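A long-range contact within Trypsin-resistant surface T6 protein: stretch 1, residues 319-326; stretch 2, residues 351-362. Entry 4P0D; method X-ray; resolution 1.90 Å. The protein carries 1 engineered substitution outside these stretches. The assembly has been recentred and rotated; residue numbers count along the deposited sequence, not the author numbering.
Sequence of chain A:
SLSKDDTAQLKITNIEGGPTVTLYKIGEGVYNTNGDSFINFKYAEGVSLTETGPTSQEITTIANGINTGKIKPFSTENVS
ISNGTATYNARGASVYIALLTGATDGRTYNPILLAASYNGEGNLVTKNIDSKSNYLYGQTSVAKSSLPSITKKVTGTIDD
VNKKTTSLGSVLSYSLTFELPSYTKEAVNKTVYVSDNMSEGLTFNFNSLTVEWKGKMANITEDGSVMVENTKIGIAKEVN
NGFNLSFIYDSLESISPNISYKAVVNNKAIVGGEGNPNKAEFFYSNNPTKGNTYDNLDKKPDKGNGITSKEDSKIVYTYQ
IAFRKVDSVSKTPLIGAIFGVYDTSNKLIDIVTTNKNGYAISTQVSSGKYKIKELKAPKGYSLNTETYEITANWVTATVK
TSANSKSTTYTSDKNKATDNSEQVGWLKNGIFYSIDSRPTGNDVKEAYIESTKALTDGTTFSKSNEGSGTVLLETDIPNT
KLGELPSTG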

ATOM      1  N   TYR A 319       9.036 -20.427   1.020  1.00 16.69           N
ATOM      2  CA  TYR A 319       9.914 -21.400   0.381  1.00 16.49           C
ATOM      3  C   TYR A 319       9.219 -22.752   0.349  1.00 16.86           C
ATOM      4  O   TYR A 319       8.177 -22.955   0.984  1.00 15.05           O
ATOM      5  CB  TYR A 319      11.213 -21.546   1.184  1.00 17.20           C
ATOM      6  CG  TYR A 319      11.845 -20.213   1.555  1.00 17.52           C
ATOM      7  CD1 TYR A 319      12.366 -19.376   0.572  1.00 17.40           C
ATOM      8  CD2 TYR A 319      11.877 -19.782   2.879  1.00 17.97           C
ATOM      9  CE1 TYR A 319      12.925 -18.149   0.894  1.00 18.23           C
ATOM     10  CE2 TYR A 319      12.442 -18.553   3.216  1.00 19.19           C
ATOM     11  CZ  TYR A 319      12.961 -17.737   2.221  1.00 18.37           C
ATOM     12  OH  TYR A 319      13.512 -16.506   2.553  1.00 20.09           O
ATOM     13  N   GLN A 320       9.825 -23.690  -0.367  1.00 16.91           N
ATOM     14  CA  GLN A 320       9.322 -25.048  -0.380  1.00 17.26           C
ATOM     15  C   GLN A 320      10.463 -26.022  -0.206  1.00 16.67           C
ATOM     16  O   GLN A 320      11.595 -25.750  -0.614  1.00 15.71           O
ATOM     17  CB  GLN A 320       8.514 -25.321  -1.641  1.00 18.31           C
ATOM     18  CG  GLN A 320       9.255 -25.096  -2.941  1.00 20.21           C
ATOM     19  CD  GLN A 320       8.334 -25.108  -4.147  1.00 21.11           C
ATOM     20  OE1 GLN A 320       7.117 -24.941  -4.029  1.00 22.79           O
ATOM     21  NE2 GLN A 320       8.916 -25.287  -5.317  1.00 21.67           N
ATOM     22  N   ILE A 321      10.157 -27.132   0.451  1.00 15.78           N
ATOM     23  CA  ILE A 321      11.133 -28.162   0.738  1.00 17.21           C
ATOM     24  C   ILE A 321      11.003 -29.290  -0.281  1.00 17.06           C
ATOM     25  O   ILE A 321       9.908 -29.749  -0.567  1.00 17.93           O
ATOM     26  CB  ILE A 321      10.952 -28.719   2.158  1.00 17.61           C
ATOM     27  CG1 ILE A 321      11.067 -27.580   3.178  1.00 18.36           C
ATOM     28  CG2 ILE A 321      11.998 -29.796   2.458  1.00 18.52           C
ATOM     29  CD1 ILE A 321      10.748 -27.989   4.587  1.00 18.62           C
ATOM     30  N   ALA A 322      12.150 -29.746  -0.776  1.00 17.07           N
ATOM     31  CA  ALA A 322      12.224 -30.815  -1.760  1.00 17.49           C
ATOM     32  C   ALA A 322      13.313 -31.799  -1.348  1.00 16.84           C
ATOM     33  O   ALA A 322      14.266 -31.438  -0.656  1.00 16.02           O
ATOM     34  CB  ALA A 322      12.518 -30.239  -3.142  1.00 17.42           C
ATOM     35  N   PHE A 323      13.156 -33.046  -1.754  1.00 17.88           N
ATOM     36  CA  PHE A 323      14.163 -34.066  -1.492  1.00 18.20           C
ATOM     37  C   PHE A 323      14.029 -35.182  -2.526  1.00 19.83           C
ATOM     38  O   PHE A 323      13.047 -35.251  -3.261  1.00 18.88           O
ATOM     39  CB  PHE A 323      14.000 -34.631  -0.081  1.00 19.42           C
ATOM     40  CG  PHE A 323      12.662 -35.295   0.165  1.00 19.95           C
ATOM     41  CD1 PHE A 323      12.459 -36.620  -0.182  1.00 20.60           C
ATOM     42  CD2 PHE A 323      11.611 -34.591   0.751  1.00 20.25           C
ATOM     43  CE1 PHE A 323      11.249 -37.236   0.042  1.00 20.90           C
ATOM     44  CE2 PHE A 323      10.395 -35.205   0.994  1.00 20.62           C
ATOM     45  CZ  PHE A 323      10.209 -36.529   0.632  1.00 21.01           C
ATOM     46  N   ARG A 324      15.027 -36.052  -2.580  1.00 21.06           N
ATOM     47  CA  ARG A 324      14.967 -37.181  -3.482  1.00 22.67           C
ATOM     48  C   ARG A 324      15.116 -38.482  -2.708  1.00 21.74           C
ATOM     49  O   ARG A 324      15.954 -38.590  -1.804  1.00 22.61           O
ATOM     50  CB  ARG A 324      16.029 -37.067  -4.569  1.00 23.47           C
ATOM     51  CG  ARG A 324      15.788 -38.013  -5.730  1.00 25.10           C
ATOM     52  CD  ARG A 324      16.918 -37.941  -6.739  1.00 27.01           C
ATOM     53  NE  ARG A 324      16.446 -38.297  -8.069  1.00 29.62           N
ATOM     54  CZ  ARG A 324      17.225 -38.406  -9.143  1.00 33.70           C
ATOM     55  NH1 ARG A 324      18.541 -38.183  -9.058  1.00 34.65           N
ATOM     56  NH2 ARG A 324      16.687 -38.738 -10.312  1.00 33.91           N
ATOM     57  N   LYS A 325      14.286 -39.458  -3.079  1.00 21.76           N
ATOM     58  CA  LYS A 325      14.298 -40.779  -2.484  1.00 21.77           C
ATOM     59  C   LYS A 325      15.020 -41.761  -3.398  1.00 21.69           C
ATOM     60  O   LYS A 325      14.657 -41.883  -4.567  1.00 22.16           O
ATOM     61  CB  LYS A 325      12.859 -41.246  -2.274  1.00 22.02           C
ATOM     62  CG  LYS A 325      12.723 -42.476  -1.400  1.00 22.68           C
ATOM     63  CD  LYS A 325      13.491 -42.292  -0.092  1.00 23.35           C
ATOM     64  CE  LYS A 325      13.273 -43.454   0.851  1.00 24.15           C
ATOM     65  NZ  LYS A 325      13.925 -44.683   0.342  1.00 23.44           N
ATOM     66  N   VAL A 326      16.019 -42.474  -2.867  1.00 21.81           N
ATOM     67  CA  VAL A 326      16.794 -43.416  -3.683  1.00 21.41           C
ATOM     68  C   VAL A 326      17.069 -44.732  -2.956  1.00 21.72           C
ATOM     69  O   VAL A 326      16.948 -44.814  -1.731  1.00 21.49           O
ATOM     70  CB  VAL A 326      18.141 -42.813  -4.133  1.00 21.82           C
ATOM     71  CG1 VAL A 326      17.921 -41.537  -4.934  1.00 22.41           C
ATOM     72  CG2 VAL A 326      19.075 -42.560  -2.951  1.00 21.81           C
ATOM     73  N   ILE A 351       2.105 -33.723   3.630  1.00 17.69           N
ATOM     74  CA  ILE A 351       2.384 -35.114   3.249  1.00 19.05           C
ATOM     75  C   ILE A 351       2.656 -35.146   1.753  1.00 19.07           C
ATOM     76  O   ILE A 351       1.937 -34.544   0.950  1.00 18.33           O
ATOM     77  CB  ILE A 351       1.221 -36.059   3.637  1.00 19.91           C
ATOM     78  CG1 ILE A 351       1.183 -36.205   5.166  1.00 21.14           C
ATOM     79  CG2 ILE A 351       1.374 -37.456   3.031  1.00 20.27           C
ATOM     80  CD1 ILE A 351      -0.102 -36.796   5.682  1.00 22.29           C
ATOM     81  N   VAL A 352       3.721 -35.832   1.375  1.00 19.53           N
ATOM     82  CA  VAL A 352       4.139 -35.858  -0.022  1.00 19.51           C
ATOM     83  C   VAL A 352       4.437 -37.290  -0.456  1.00 20.34           C
ATOM     84  O   VAL A 352       4.747 -38.146   0.361  1.00 21.66           O
ATOM     85  CB  VAL A 352       5.353 -34.936  -0.253  1.00 18.67           C
ATOM     86  CG1 VAL A 352       5.068 -33.539   0.300  1.00 19.25           C
ATOM     87  CG2 VAL A 352       6.611 -35.491   0.386  1.00 19.01           C
ATOM     88  N   THR A 353       4.334 -37.523  -1.755  1.00 21.35           N
ATOM     89  CA  THR A 353       4.610 -38.823  -2.344  1.00 21.26           C
ATOM     90  C   THR A 353       5.660 -38.668  -3.428  1.00 20.13           C
ATOM     91  O   THR A 353       5.523 -37.786  -4.267  1.00 19.94           O
ATOM     92  CB  THR A 353       3.310 -39.374  -2.954  1.00 22.19           C
ATOM     93  OG1 THR A 353       2.365 -39.583  -1.906  1.00 22.51           O
ATOM     94  CG2 THR A 353       3.561 -40.681  -3.683  1.00 22.97           C
ATOM     95  N   THR A 354       6.711 -39.500  -3.431  1.00 21.09           N
ATOM     96  CA  THR A 354       7.771 -39.326  -4.438  1.00 21.42           C
ATOM     97  C   THR A 354       7.307 -39.760  -5.830  1.00 22.11           C
ATOM     98  O   THR A 354       6.483 -40.659  -5.972  1.00 23.24           O
ATOM     99  CB  THR A 354       9.089 -40.042  -4.079  1.00 22.11           C
ATOM    100  OG1 THR A 354       8.883 -41.458  -4.023  1.00 21.04           O
ATOM    101  CG2 THR A 354       9.645 -39.540  -2.732  1.00 22.65           C
ATOM    102  N   ASN A 355       7.839 -39.106  -6.855  1.00 23.57           N
ATOM    103  CA  ASN A 355       7.452 -39.383  -8.242  1.00 25.14           C
ATOM    104  C   ASN A 355       8.438 -40.321  -8.946  1.00 26.16           C
ATOM    105  O   ASN A 355       9.375 -40.832  -8.314  1.00 26.00           O
ATOM    106  CB  ASN A 355       7.264 -38.067  -8.998  1.00 25.41           C
ATOM    107  CG  ASN A 355       8.571 -37.394  -9.397  1.00 25.69           C
ATOM    108  OD1 ASN A 355       9.681 -37.881  -9.141  1.00 27.03           O
ATOM    109  ND2 ASN A 355       8.438 -36.249 -10.039  1.00 26.76           N
ATOM    110  N   LYS A 356       8.222 -40.562 -10.241  1.00 28.20           N
ATOM    111  CA  LYS A 356       9.104 -41.431 -11.037  1.00 29.10           C
ATOM    112  C   LYS A 356      10.588 -41.138 -10.826  1.00 29.34           C
ATOM    113  O   LYS A 356      11.412 -42.055 -10.744  1.00 30.03           O
ATOM    114  CB  LYS A 356       8.773 -41.310 -12.530  1.00 30.90           C
ATOM    115  N   ASN A 357      10.920 -39.860 -10.707  1.00 28.32           N
ATOM    116  CA  ASN A 357      12.310 -39.416 -10.623  1.00 28.84           C
ATOM    117  C   ASN A 357      12.811 -39.266  -9.173  1.00 26.02           C
ATOM    118  O   ASN A 357      13.892 -38.728  -8.947  1.00 26.03           O
ATOM    119  CB  ASN A 357      12.477 -38.091 -11.391  1.00 32.16           C
ATOM    120  CG  ASN A 357      11.575 -38.010 -12.628  1.00 35.90           C
ATOM    121  OD1 ASN A 357      10.760 -37.091 -12.757  1.00 40.07           O
ATOM    122  ND2 ASN A 357      11.688 -39.000 -13.519  1.00 38.85           N
ATOM    123  N   GLY A 358      12.031 -39.742  -8.200  1.00 22.90           N
ATOM    124  CA  GLY A 358      12.474 -39.787  -6.792  1.00 22.69           C
ATOM    125  C   GLY A 358      12.134 -38.556  -5.973  1.00 21.36           C
ATOM    126  O   GLY A 358      12.353 -38.544  -4.756  1.00 21.47           O
ATOM    127  N   TYR A 359      11.561 -37.547  -6.627  1.00 20.48           N
ATOM    128  CA  TYR A 359      11.452 -36.196  -6.068  1.00 20.87           C
ATOM    129  C   TYR A 359      10.100 -35.959  -5.424  1.00 19.76           C
ATOM    130  O   TYR A 359       9.092 -36.465  -5.904  1.00 20.53           O
ATOM    131  CB  TYR A 359      11.685 -35.118  -7.156  1.00 21.16           C
ATOM    132  CG  TYR A 359      13.133 -34.917  -7.547  1.00 21.88           C
ATOM    133  CD1 TYR A 359      14.048 -34.414  -6.640  1.00 22.68           C
ATOM    134  CD2 TYR A 359      13.589 -35.216  -8.841  1.00 23.21           C
ATOM    135  CE1 TYR A 359      15.377 -34.230  -6.981  1.00 22.90           C
ATOM    136  CE2 TYR A 359      14.922 -35.009  -9.195  1.00 23.35           C
ATOM    137  CZ  TYR A 359      15.805 -34.530  -8.255  1.00 23.90           C
ATOM    138  OH  TYR A 359      17.139 -34.342  -8.553  1.00 25.86           O
ATOM    139  N   ALA A 360      10.100 -35.173  -4.342  1.00 18.97           N
ATOM    140  CA  ALA A 360       8.875 -34.675  -3.711  1.00 17.77           C
ATOM    141  C   ALA A 360       9.055 -33.196  -3.328  1.00 17.69           C
ATOM    142  O   ALA A 360      10.172 -32.762  -3.075  1.00 17.15           O
ATOM    143  CB  ALA A 360       8.547 -35.505  -2.482  1.00 17.10           C
ATOM    144  N   ILE A 361       7.964 -32.431  -3.295  1.00 18.01           N
ATOM    145  CA  ILE A 361       8.021 -31.038  -2.867  1.00 18.54           C
ATOM    146  C   ILE A 361       6.882 -30.720  -1.898  1.00 17.47           C
ATOM    147  O   ILE A 361       5.751 -31.168  -2.083  1.00 17.56           O
ATOM    148  CB  ILE A 361       7.955 -30.052  -4.059  1.00 20.71           C
ATOM    149  CG1 ILE A 361       9.145 -30.263  -4.995  1.00 22.08           C
ATOM    150  CG2 ILE A 361       7.964 -28.612  -3.574  1.00 20.52           C
ATOM    151  CD1 ILE A 361       9.052 -29.444  -6.263  1.00 23.65           C
ATOM    152  N   SER A 362       7.195 -29.933  -0.879  1.00 16.64           N
ATOM    153  CA  SER A 362       6.221 -29.555   0.140  1.00 16.16           C
ATOM    154  C   SER A 362       5.394 -28.351  -0.300  1.00 15.63           C
ATOM    155  O   SER A 362       5.749 -27.655  -1.252  1.00 16.08           O
ATOM    156  CB  SER A 362       6.938 -29.200   1.426  1.00 16.44           C
ATOM    157  OG  SER A 362       7.494 -27.890   1.380  1.00 16.16           O
TER
HETATM  158  O   HOH W   1       4.896 -25.295  -2.357  1.00 21.70           O

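The strand that runs through Ile 321 to Val 326 and the strand that begins at Tyr 359 run antiparallel, with their N-to-C directions 159° apart and their axes 4.9 Å apart at closest approach. The second strand follows a tight turn, and the contact can be read as three layers: a backbone ladder, an apolar side lined by Phe 323, and a side where Arg 324 meets Tyr 359.

Tyr 319 makes no contact with stretch 2. Gln 320 is the first residue to reach across, and it uses both carbon and oxygen. Gln 320 CD lies 3.6 Å from CG2 of Ile 361, while one water donates to Gln 320 OE1 at 2.8 Å and to Ser 362 O at 2.7 Å, bridging two acceptors that could not bond each other directly.

At Ile 321 the ladder starts, with a substitution in one rung. Ser 362 N donates to Ile 321 O at 2.7 Å, as expected of paired strands, but Ile 321 N donates to the side-chain OG of Ser 362 at 2.9 Å and 168°. A hydroxyl thus takes the place of a backbone carbonyl, and the carbonyl of Ser 362 is left to receive the water.

Ala 322 pairs with Ile 361 at a non-hydrogen-bonded position. The strands come close here, and the small methyl CB of Ala 322 rests 3.8 Å from CG1 of Ile 361. The backbone still contributes: Ala 322 CA approaches Ala 360 O at 3.1 Å in a CA-H...O contact.

Phe 323 faces Ala 360 at the hydrogen-bonded pair. Phe 323 N donates to Ala 360 O at 3.3 Å, and Ala 360 N returns the bond to Phe 323 O at 3.1 Å. Their side chains share a face of the sheet, where the methyl of Ala 360 sits over the aromatic ring, Ala 360 CB lying 4.1 Å from the centroid of the Phe 323 ring in a CH-pi contact. The ring reaches beyond its direct partner, bringing Phe 323 CZ to 3.8 Å from CG2 of Val 352 and joining the earlier strand of stretch 2 to the packing.

Arg 324 and Tyr 359 occupy the other face, together with Ala 322 and Ile 361. The extended arginine runs over the tyrosine ring, with Arg 324 CG 4.2 Å from the centroid of the Tyr 359 ring, and its guanidinium lies with one face toward that ring. This leaves its edge free for Asn 357 O, which accepts from Arg 324 NE at 2.7 Å and from Arg 324 NH2 at 3.1 Å. One side chain therefore ties the strand to the turn.

Lys 325 N donates to Gly 358 O at 2.7 Å, extending the ladder into the type I turn from Asn 355 to Gly 358. Glycine suits this place twice over: its backbone angles (91/-4) would jam a CB against the preceding carbonyl, and an ideal CB on Gly 358 would lie 2.9 Å from Arg 324 CG. Asn 355 OD1 reaches across the turn to accept from Tyr 359 N, the first residue of the strand that follows, at 3.2 Å, steadying the entry to the second strand. Val 326 carries the first strand onward without touching stretch 2.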